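Local coordinates for protein beta-xylosidase (Uncultured organism, PDB 4MLG) that probably hydrolyses xylo-oligosaccharides, releasing xylose, as a calcium-containing beta-xylosidase of glycosyl hydrolase family 43 with a beta-propeller fold, at residues I277-D290 with L300-P312. Residues are numbered along the deposited sequence; the frame is centred on the assembly and turned at random.
Sequences IVEFKGKWYLFHHD and LRSLKVAELKYNP. With SO4 (sulfate ion), chain N.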
ATOM      1  N   ILE A 277      10.512 -27.324   6.450  1.00 60.74           N
ATOM      2  CA  ILE A 277      10.551 -28.663   7.032  1.00 59.78           C
ATOM      3  C   ILE A 277       9.318 -29.478   6.647  1.00 60.22           C
ATOM      4  O   ILE A 277       8.187 -29.008   6.777  1.00 59.57           O
ATOM      5  CB  ILE A 277      10.665 -28.598   8.566  1.00 58.10           C
ATOM      6  CG1 ILE A 277      11.842 -27.709   8.971  1.00 55.67           C
ATOM      7  CG2 ILE A 277      10.813 -29.993   9.149  1.00 58.77           C
ATOM      8  CD1 ILE A 277      12.028 -27.580  10.462  1.00 55.36           C
ATOM      9  N   VAL A 278       9.542 -30.701   6.177  1.00 61.38           N
ATOM     10  CA  VAL A 278       8.454 -31.554   5.710  1.00 62.76           C
ATOM     11  C   VAL A 278       8.820 -33.031   5.860  1.00 66.33           C
ATOM     12  O   VAL A 278       9.989 -33.403   5.752  1.00 67.37           O
ATOM     13  CB  VAL A 278       8.094 -31.236   4.237  1.00 61.23           C
ATOM     14  CG1 VAL A 278       9.253 -31.583   3.314  1.00 61.52           C
ATOM     15  CG2 VAL A 278       6.826 -31.961   3.813  1.00 60.97           C
ATOM     16  N   GLU A 279       7.822 -33.865   6.130  1.00 69.27           N
ATOM     17  CA  GLU A 279       8.030 -35.305   6.232  1.00 72.81           C
ATOM     18  C   GLU A 279       7.719 -35.980   4.902  1.00 73.56           C
ATOM     19  O   GLU A 279       6.669 -35.738   4.305  1.00 74.04           O
ATOM     20  CB  GLU A 279       7.147 -35.896   7.334  1.00 77.06           C
ATOM     21  CG  GLU A 279       7.311 -37.398   7.529  1.00 82.06           C
ATOM     22  CD  GLU A 279       6.362 -37.961   8.571  1.00 85.25           C
ATOM     23  OE1 GLU A 279       5.314 -37.330   8.824  1.00 85.60           O
ATOM     24  OE2 GLU A 279       6.663 -39.034   9.138  1.00 87.18           O
ATOM     25  N   PHE A 280       8.636 -36.823   4.436  1.00 73.64           N
ATOM     26  CA  PHE A 280       8.432 -37.553   3.191  1.00 74.36           C
ATOM     27  C   PHE A 280       8.942 -38.986   3.310  1.00 76.53           C
ATOM     28  O   PHE A 280      10.123 -39.216   3.574  1.00 77.22           O
ATOM     29  CB  PHE A 280       9.113 -36.831   2.024  1.00 73.08           C
ATOM     30  CG  PHE A 280       8.730 -37.365   0.671  1.00 73.01           C
ATOM     31  CD1 PHE A 280       7.531 -36.998   0.081  1.00 71.60           C
ATOM     32  CD2 PHE A 280       9.572 -38.228  -0.013  1.00 73.87           C
ATOM     33  CE1 PHE A 280       7.176 -37.486  -1.165  1.00 71.92           C
ATOM     34  CE2 PHE A 280       9.222 -38.718  -1.259  1.00 74.35           C
ATOM     35  CZ  PHE A 280       8.023 -38.347  -1.837  1.00 73.38           C
ATOM     36  N   LYS A 281       8.033 -39.940   3.119  1.00 78.18           N
ATOM     37  CA  LYS A 281       8.341 -41.367   3.213  1.00 80.07           C
ATOM     38  C   LYS A 281       8.949 -41.778   4.554  1.00 80.67           C
ATOM     39  O   LYS A 281       9.935 -42.512   4.598  1.00 81.62           O
ATOM     40  CB  LYS A 281       9.237 -41.815   2.053  1.00 80.60           C
ATOM     41  CG  LYS A 281       8.557 -41.765   0.695  1.00 81.22           C
ATOM     42  CD  LYS A 281       9.474 -42.278  -0.403  1.00 83.03           C
ATOM     43  CE  LYS A 281       8.752 -42.338  -1.740  1.00 84.20           C
ATOM     44  NZ  LYS A 281       9.650 -42.790  -2.839  1.00 85.13           N
ATOM     45  N   GLY A 282       8.354 -41.298   5.643  1.00 80.86           N
ATOM     46  CA  GLY A 282       8.757 -41.708   6.977  1.00 82.37           C
ATOM     47  C   GLY A 282       9.938 -40.948   7.550  1.00 81.35           C
ATOM     48  O   GLY A 282      10.281 -41.119   8.722  1.00 81.54           O
ATOM     49  N   LYS A 283      10.565 -40.110   6.732  1.00 80.04           N
ATOM     50  CA  LYS A 283      11.724 -39.341   7.175  1.00 78.51           C
ATOM     51  C   LYS A 283      11.508 -37.841   7.010  1.00 75.49           C
ATOM     52  O   LYS A 283      10.834 -37.398   6.079  1.00 75.62           O
ATOM     53  CB  LYS A 283      12.979 -39.771   6.415  1.00 79.74           C
ATOM     54  CG  LYS A 283      13.308 -41.244   6.555  1.00 83.04           C
ATOM     55  CD  LYS A 283      14.555 -41.607   5.771  1.00 84.73           C
ATOM     56  CE  LYS A 283      14.858 -43.091   5.893  1.00 88.41           C
ATOM     57  NZ  LYS A 283      16.073 -43.480   5.125  1.00 89.69           N
ATOM     58  N   TRP A 284      12.084 -37.063   7.919  1.00 72.94           N
ATOM     59  CA  TRP A 284      11.980 -35.611   7.861  1.00 70.32           C
ATOM     60  C   TRP A 284      13.189 -35.010   7.152  1.00 69.57           C
ATOM     61  O   TRP A 284      14.305 -35.520   7.270  1.00 71.50           O
ATOM     62  CB  TRP A 284      11.842 -35.027   9.268  1.00 69.17           C
ATOM     63  CG  TRP A 284      10.521 -35.324   9.913  1.00 69.89           C
ATOM     64  CD1 TRP A 284      10.163 -36.471  10.561  1.00 71.59           C
ATOM     65  CD2 TRP A 284       9.382 -34.457   9.975  1.00 69.07           C
ATOM     66  NE1 TRP A 284       8.872 -36.373  11.019  1.00 71.52           N
ATOM     67  CE2 TRP A 284       8.370 -35.147  10.673  1.00 70.08           C
ATOM     68  CE3 TRP A 284       9.118 -33.166   9.506  1.00 67.80           C
ATOM     69  CZ2 TRP A 284       7.115 -34.587  10.915  1.00 70.14           C
ATOM     70  CZ3 TRP A 284       7.873 -32.613   9.747  1.00 67.40           C
ATOM     71  CH2 TRP A 284       6.887 -33.322  10.444  1.00 68.90           C
ATOM     72  N   TYR A 285      12.962 -33.927   6.414  1.00 66.70           N
ATOM     73  CA  TYR A 285      14.028 -33.278   5.660  1.00 65.07           C
ATOM     74  C   TYR A 285      14.044 -31.769   5.888  1.00 64.05           C
ATOM     75  O   TYR A 285      12.996 -31.144   6.048  1.00 64.52           O
ATOM     76  CB  TYR A 285      13.887 -33.579   4.166  1.00 64.50           C
ATOM     77  CG  TYR A 285      13.988 -35.049   3.830  1.00 66.06           C
ATOM     78  CD1 TYR A 285      15.219 -35.637   3.566  1.00 67.59           C
ATOM     79  CD2 TYR A 285      12.855 -35.851   3.779  1.00 67.18           C
ATOM     80  CE1 TYR A 285      15.318 -36.982   3.262  1.00 69.83           C
ATOM     81  CE2 TYR A 285      12.944 -37.197   3.477  1.00 69.72           C
ATOM     82  CZ  TYR A 285      14.179 -37.757   3.218  1.00 70.64           C
ATOM     83  OH  TYR A 285      14.275 -39.096   2.915  1.00 71.64           O
ATOM     84  N   LEU A 286      15.241 -31.191   5.906  1.00 62.88           N
ATOM     85  CA  LEU A 286      15.390 -29.746   6.023  1.00 60.75           C
ATOM     86  C   LEU A 286      15.895 -29.163   4.710  1.00 60.97           C
ATOM     87  O   LEU A 286      17.102 -29.074   4.485  1.00 62.58           O
ATOM     88  CB  LEU A 286      16.354 -29.388   7.157  1.00 60.25           C
ATOM     89  CG  LEU A 286      16.615 -27.895   7.382  1.00 58.24           C
ATOM     90  CD1 LEU A 286      15.365 -27.203   7.904  1.00 57.37           C
ATOM     91  CD2 LEU A 286      17.793 -27.676   8.321  1.00 58.54           C
ATOM     92  N   PHE A 287      14.969 -28.780   3.836  1.00 59.41           N
ATOM     93  CA  PHE A 287      15.334 -28.128   2.587  1.00 58.28           C
ATOM     94  C   PHE A 287      15.842 -26.725   2.888  1.00 57.29           C
ATOM     95  O   PHE A 287      15.213 -25.986   3.639  1.00 57.25           O
ATOM     96  CB  PHE A 287      14.135 -28.058   1.640  1.00 57.83           C
ATOM     97  CG  PHE A 287      13.669 -29.399   1.146  1.00 57.89           C
ATOM     98  CD1 PHE A 287      14.104 -29.890  -0.074  1.00 57.39           C
ATOM     99  CD2 PHE A 287      12.794 -30.164   1.898  1.00 59.12           C
ATOM    100  CE1 PHE A 287      13.677 -31.121  -0.532  1.00 58.50           C
ATOM    101  CE2 PHE A 287      12.365 -31.396   1.444  1.00 60.25           C
ATOM    102  CZ  PHE A 287      12.809 -31.874   0.229  1.00 59.90           C
ATOM    103  N   HIS A 288      16.983 -26.366   2.309  1.00 56.68           N
ATOM    104  CA  HIS A 288      17.571 -25.047   2.521  1.00 55.31           C
ATOM    105  C   HIS A 288      18.502 -24.684   1.369  1.00 54.37           C
ATOM    106  O   HIS A 288      18.409 -25.268   0.291  1.00 53.26           O
ATOM    107  CB  HIS A 288      18.314 -24.991   3.860  1.00 55.71           C
ATOM    108  CG  HIS A 288      19.382 -26.030   4.009  1.00 57.11           C
ATOM    109  ND1 HIS A 288      19.101 -27.371   4.152  1.00 57.97           N
ATOM    110  CD2 HIS A 288      20.731 -25.922   4.050  1.00 57.36           C
ATOM    111  CE1 HIS A 288      20.231 -28.046   4.268  1.00 58.66           C
ATOM    112  NE2 HIS A 288      21.234 -27.190   4.209  1.00 58.60           N
ATOM    113  N   HIS A 289      19.394 -23.721   1.591  1.00 55.54           N
ATOM    114  CA  HIS A 289      20.344 -23.324   0.553  1.00 58.56           C
ATOM    115  C   HIS A 289      21.652 -22.757   1.101  1.00 60.94           C
ATOM    116  O   HIS A 289      21.719 -22.311   2.245  1.00 61.90           O
ATOM    117  CB  HIS A 289      19.706 -22.318  -0.415  1.00 57.97           C
ATOM    118  CG  HIS A 289      19.326 -21.013   0.217  1.00 56.49           C
ATOM    119  ND1 HIS A 289      18.058 -20.480   0.114  1.00 55.14           N
ATOM    120  CD2 HIS A 289      20.045 -20.127   0.947  1.00 56.07           C
ATOM    121  CE1 HIS A 289      18.013 -19.328   0.757  1.00 54.35           C
ATOM    122  NE2 HIS A 289      19.204 -19.091   1.274  1.00 54.70           N
ATOM    123  N   ASP A 290      22.686 -22.780   0.266  1.00 62.74           N
ATOM    124  CA  ASP A 290      23.923 -22.056   0.541  1.00 63.74           C
ATOM    125  C   ASP A 290      24.560 -21.583  -0.765  1.00 63.92           C
ATOM    126  O   ASP A 290      24.089 -21.922  -1.850  1.00 63.84           O
ATOM    127  CB  ASP A 290      24.904 -22.891   1.375  1.00 65.13           C
ATOM    128  CG  ASP A 290      25.205 -24.246   0.760  1.00 66.86           C
ATOM    129  OD1 ASP A 290      25.040 -24.416  -0.465  1.00 66.94           O
ATOM    130  OD2 ASP A 290      25.622 -25.148   1.516  1.00 68.20           O
ATOM    131  N   LEU A 300      23.280 -15.317  -5.090  1.00 55.30           N
ATOM    132  CA  LEU A 300      23.218 -16.510  -5.928  1.00 57.12           C
ATOM    133  C   LEU A 300      23.244 -17.758  -5.054  1.00 58.46           C
ATOM    134  O   LEU A 300      24.302 -18.186  -4.595  1.00 60.10           O
ATOM    135  CB  LEU A 300      24.382 -16.537  -6.919  1.00 59.07           C
ATOM    136  CG  LEU A 300      24.474 -15.379  -7.914  1.00 59.86           C
ATOM    137  CD1 LEU A 300      25.669 -15.566  -8.833  1.00 62.44           C
ATOM    138  CD2 LEU A 300      23.190 -15.265  -8.717  1.00 59.10           C
ATOM    139  N   ARG A 301      22.071 -18.341  -4.831  1.00 57.31           N
ATOM    140  CA  ARG A 301      21.930 -19.434  -3.879  1.00 56.07           C
ATOM    141  C   ARG A 301      21.486 -20.731  -4.547  1.00 56.90           C
ATOM    142  O   ARG A 301      20.690 -20.717  -5.483  1.00 57.33           O
ATOM    143  CB  ARG A 301      20.940 -19.034  -2.784  1.00 55.02           C
ATOM    144  CG  ARG A 301      21.358 -17.793  -2.010  1.00 54.84           C
ATOM    145  CD  ARG A 301      20.182 -17.121  -1.319  1.00 54.32           C
ATOM    146  NE  ARG A 301      19.291 -16.454  -2.265  1.00 55.06           N
ATOM    147  CZ  ARG A 301      18.222 -15.746  -1.915  1.00 53.81           C
ATOM    148  NH1 ARG A 301      17.905 -15.604  -0.635  1.00 52.94           N
ATOM    149  NH2 ARG A 301      17.468 -15.177  -2.845  1.00 53.44           N
ATOM    150  N   SER A 302      22.011 -21.850  -4.059  1.00 58.68           N
ATOM    151  CA  SER A 302      21.656 -23.161  -4.587  1.00 61.18           C
ATOM    152  C   SER A 302      20.963 -23.979  -3.507  1.00 62.18           C
ATOM    153  O   SER A 302      21.496 -24.145  -2.412  1.00 63.13           O
ATOM    154  CB  SER A 302      22.905 -23.894  -5.077  1.00 62.65           C
ATOM    155  OG  SER A 302      23.629 -23.103  -6.004  1.00 62.71           O
ATOM    156  N   LEU A 303      19.773 -24.489  -3.813  1.00 63.07           N
ATOM    157  CA  LEU A 303      19.006 -25.229  -2.817  1.00 64.24           C
ATOM    158  C   LEU A 303      19.569 -26.622  -2.549  1.00 63.81           C
ATOM    159  O   LEU A 303      20.153 -27.252  -3.430  1.00 65.60           O
ATOM    160  CB  LEU A 303      17.513 -25.288  -3.175  1.00 67.25           C
ATOM    161  CG  LEU A 303      17.031 -25.603  -4.595  1.00 70.30           C
ATOM    162  CD1 LEU A 303      17.409 -27.003  -5.036  1.00 72.82           C
ATOM    163  CD2 LEU A 303      15.526 -25.424  -4.666  1.00 70.73           C
ATOM    164  N   LYS A 304      19.388 -27.089  -1.319  1.00 61.89           N
ATOM    165  CA  LYS A 304      19.923 -28.375  -0.901  1.00 61.72           C
ATOM    166  C   LYS A 304      19.048 -28.993   0.185  1.00 61.99           C
ATOM    167  O   LYS A 304      18.272 -28.296   0.839  1.00 61.83           O
ATOM    168  CB  LYS A 304      21.359 -28.208  -0.402  1.00 59.62           C
ATOM    169  CG  LYS A 304      21.506 -27.199   0.725  1.00 56.28           C
ATOM    170  CD  LYS A 304      22.966 -26.908   1.025  1.00 55.63           C
ATOM    171  CE  LYS A 304      23.719 -28.175   1.393  1.00 57.05           C
ATOM    172  NZ  LYS A 304      25.154 -27.909   1.690  1.00 58.15           N
ATOM    173  N   VAL A 305      19.172 -30.301   0.375  1.00 62.93           N
ATOM    174  CA  VAL A 305      18.346 -30.999   1.350  1.00 63.94           C
ATOM    175  C   VAL A 305      19.180 -31.851   2.304  1.00 65.63           C
ATOM    176  O   VAL A 305      20.079 -32.581   1.884  1.00 67.60           O
ATOM    177  CB  VAL A 305      17.263 -31.864   0.658  1.00 64.87           C
ATOM    178  CG1 VAL A 305      17.884 -32.764  -0.402  1.00 66.58           C
ATOM    179  CG2 VAL A 305      16.485 -32.678   1.681  1.00 64.64           C
ATOM    180  N   ALA A 306      18.884 -31.734   3.595  1.00 64.58           N
ATOM    181  CA  ALA A 306      19.538 -32.540   4.616  1.00 64.49           C
ATOM    182  C   ALA A 306      18.487 -33.217   5.486  1.00 66.00           C
ATOM    183  O   ALA A 306      17.443 -32.632   5.778  1.00 66.42           O
ATOM    184  CB  ALA A 306      20.455 -31.680   5.465  1.00 62.75           C
ATOM    185  N   GLU A 307      18.764 -34.450   5.895  1.00 66.22           N
ATOM    186  CA  GLU A 307      17.829 -35.200   6.725  1.00 64.93           C
ATOM    187  C   GLU A 307      17.723 -34.601   8.122  1.00 61.89           C
ATOM    188  O   GLU A 307      18.733 -34.313   8.766  1.00 61.09           O
ATOM    189  CB  GLU A 307      18.241 -36.671   6.808  1.00 67.27           C
ATOM    190  CG  GLU A 307      17.287 -37.532   7.618  1.00 67.86           C
ATOM    191  CD  GLU A 307      17.619 -39.007   7.543  1.00 69.65           C
ATOM    192  OE1 GLU A 307      18.643 -39.356   6.919  1.00 70.63           O
ATOM    193  OE2 GLU A 307      16.856 -39.820   8.106  1.00 70.86           O
ATOM    194  N   LEU A 308      16.490 -34.410   8.583  1.00 60.53           N
ATOM    195  CA  LEU A 308      16.241 -33.851   9.906  1.00 58.91           C
ATOM    196  C   LEU A 308      15.777 -34.942  10.866  1.00 58.53           C
ATOM    197  O   LEU A 308      14.919 -35.756  10.527  1.00 58.52           O
ATOM    198  CB  LEU A 308      15.196 -32.737   9.823  1.00 57.68           C
ATOM    199  CG  LEU A 308      14.968 -31.914  11.091  1.00 58.24           C
ATOM    200  CD1 LEU A 308      15.105 -30.433  10.787  1.00 57.83           C
ATOM    201  CD2 LEU A 308      13.606 -32.212  11.695  1.00 58.61           C
ATOM    202  N   LYS A 309      16.351 -34.957  12.065  1.00 64.99           N
ATOM    203  CA  LYS A 309      16.029 -35.987  13.046  1.00 67.89           C
ATOM    204  C   LYS A 309      15.638 -35.386  14.392  1.00 69.22           C
ATOM    205  O   LYS A 309      16.166 -34.349  14.798  1.00 69.39           O
ATOM    206  CB  LYS A 309      17.204 -36.952  13.217  1.00 70.54           C
ATOM    207  CG  LYS A 309      17.525 -37.758  11.969  1.00 71.08           C
ATOM    208  CD  LYS A 309      18.714 -38.675  12.193  1.00 75.36           C
ATOM    209  CE  LYS A 309      19.016 -39.499  10.953  1.00 75.84           C
ATOM    210  NZ  LYS A 309      20.211 -40.368  11.143  1.00 80.04           N
ATOM    211  N   TYR A 310      14.711 -36.043  15.080  1.00 70.28           N
ATOM    212  CA  TYR A 310      14.229 -35.560  16.367  1.00 71.40           C
ATOM    213  C   TYR A 310      14.773 -36.387  17.523  1.00 74.55           C
ATOM    214  O   TYR A 310      15.068 -37.574  17.371  1.00 75.77           O
ATOM    215  CB  TYR A 310      12.699 -35.584  16.416  1.00 71.11           C
ATOM    216  CG  TYR A 310      12.014 -34.720  15.382  1.00 67.84           C
ATOM    217  CD1 TYR A 310      11.793 -33.369  15.613  1.00 66.22           C
ATOM    218  CD2 TYR A 310      11.575 -35.261  14.181  1.00 67.21           C
ATOM    219  CE1 TYR A 310      11.162 -32.578  14.671  1.00 64.27           C
ATOM    220  CE2 TYR A 310      10.944 -34.478  13.234  1.00 65.61           C
ATOM    221  CZ  TYR A 310      10.739 -33.139  13.484  1.00 64.30           C
ATOM    222  OH  TYR A 310      10.110 -32.359  12.539  1.00 62.77           O
ATOM    223  N   ASN A 311      14.903 -35.749  18.679  1.00 75.42           N
ATOM    224  CA  ASN A 311      15.220 -36.451  19.912  1.00 77.94           C
ATOM    225  C   ASN A 311      13.924 -36.846  20.606  1.00 78.77           C
ATOM    226  O   ASN A 311      12.913 -36.158  20.464  1.00 76.76           O
ATOM    227  CB  ASN A 311      16.076 -35.570  20.822  1.00 78.44           C
ATOM    228  CG  ASN A 311      17.467 -35.343  20.267  1.00 78.20           C
ATOM    229  OD1 ASN A 311      18.101 -36.265  19.754  1.00 78.70           O
ATOM    230  ND2 ASN A 311      17.946 -34.108  20.361  1.00 77.62           N
ATOM    231  N   PRO A 312      13.943 -37.963  21.352  1.00 83.23           N
ATOM    232  CA  PRO A 312      12.753 -38.485  22.037  1.00 85.84           C
ATOM    233  C   PRO A 312      12.040 -37.460  22.922  1.00 88.08           C
ATOM    234  O   PRO A 312      10.847 -37.617  23.185  1.00 89.04           O
ATOM    235  CB  PRO A 312      13.321 -39.620  22.891  1.00 88.74           C
ATOM    236  CG  PRO A 312      14.503 -40.092  22.127  1.00 88.61           C
ATOM    237  CD  PRO A 312      15.103 -38.860  21.512  1.00 85.82           C
TER
HETATM  238  S   SO4 N 402      14.553 -13.423   1.157  1.00109.91           S
HETATM  239  O1  SO4 N 402      14.892 -14.027  -0.128  1.00109.70           O
HETATM  240  O2  SO4 N 402      14.429 -14.465   2.172  1.00109.63           O
HETATM  241  O3  SO4 N 402      15.603 -12.484   1.545  1.00109.16           O
HETATM  242  O4  SO4 N 402      13.280 -12.720   1.037  1.00109.69           O
HETATM  243  O   HOH W   1      14.541 -37.820   9.297  1.00 53.22           O
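Y310 turns its edge to one face of the W284 indole, an edge-to-face pair with the planes at 89° and OH of Y310 offset toward the indole rim; CB of E279 lies over the centre of the opposite face. This aromatic pair sits at one end of an antiparallel hairpin, strands 283-290 and 302-308, within one blade of the five-bladed beta-propeller of family 43. With W284 cut back to an alanine, the Y310 edge would probably lose the face it packs against and a gap would open beside CB of E279. Farther along, the H288 ring carries CG of K304 over one face, 3.7 Å from the ring centroid, with CB of A306 at its edge. The H288 ring is held in its rotation by ND1, which donates to L286 O at 2.6 Å, the acceptor lying in the ring plane. Beside F287 on the other side of the sheet, V305 CG2 sits over the ring centre, 4.0 Å from the centroid; this methyl, anti to the backbone N of V305, also touches CB of Y285. L286 N to A306 O and H288 N to K304 O are nearly straight bonds in the hairpin backbone. At the far end R301 lays CD over a face of H289, 3.4 Å from NE2, while NE of R301 is salt-bridged to D32 and NH1 makes a weak hydrogen bond to O1 of a sulfate, probably from the crystallisation liquor, at the guanidinium edge. H289 ND1 is bonded to the backbone N of D15, and the side chain lies about 9 Å from the bound calcium ion. On the H288 side of the sheet, K304 bends at chi3 (-58°) and its NZ meets the syn side of D290 OD2, 27° out of the carboxylate plane, in a salt bridge of 2.8 Å; T322 also bonds OD2, and Y6 OH bonds both NZ and D290 OD1.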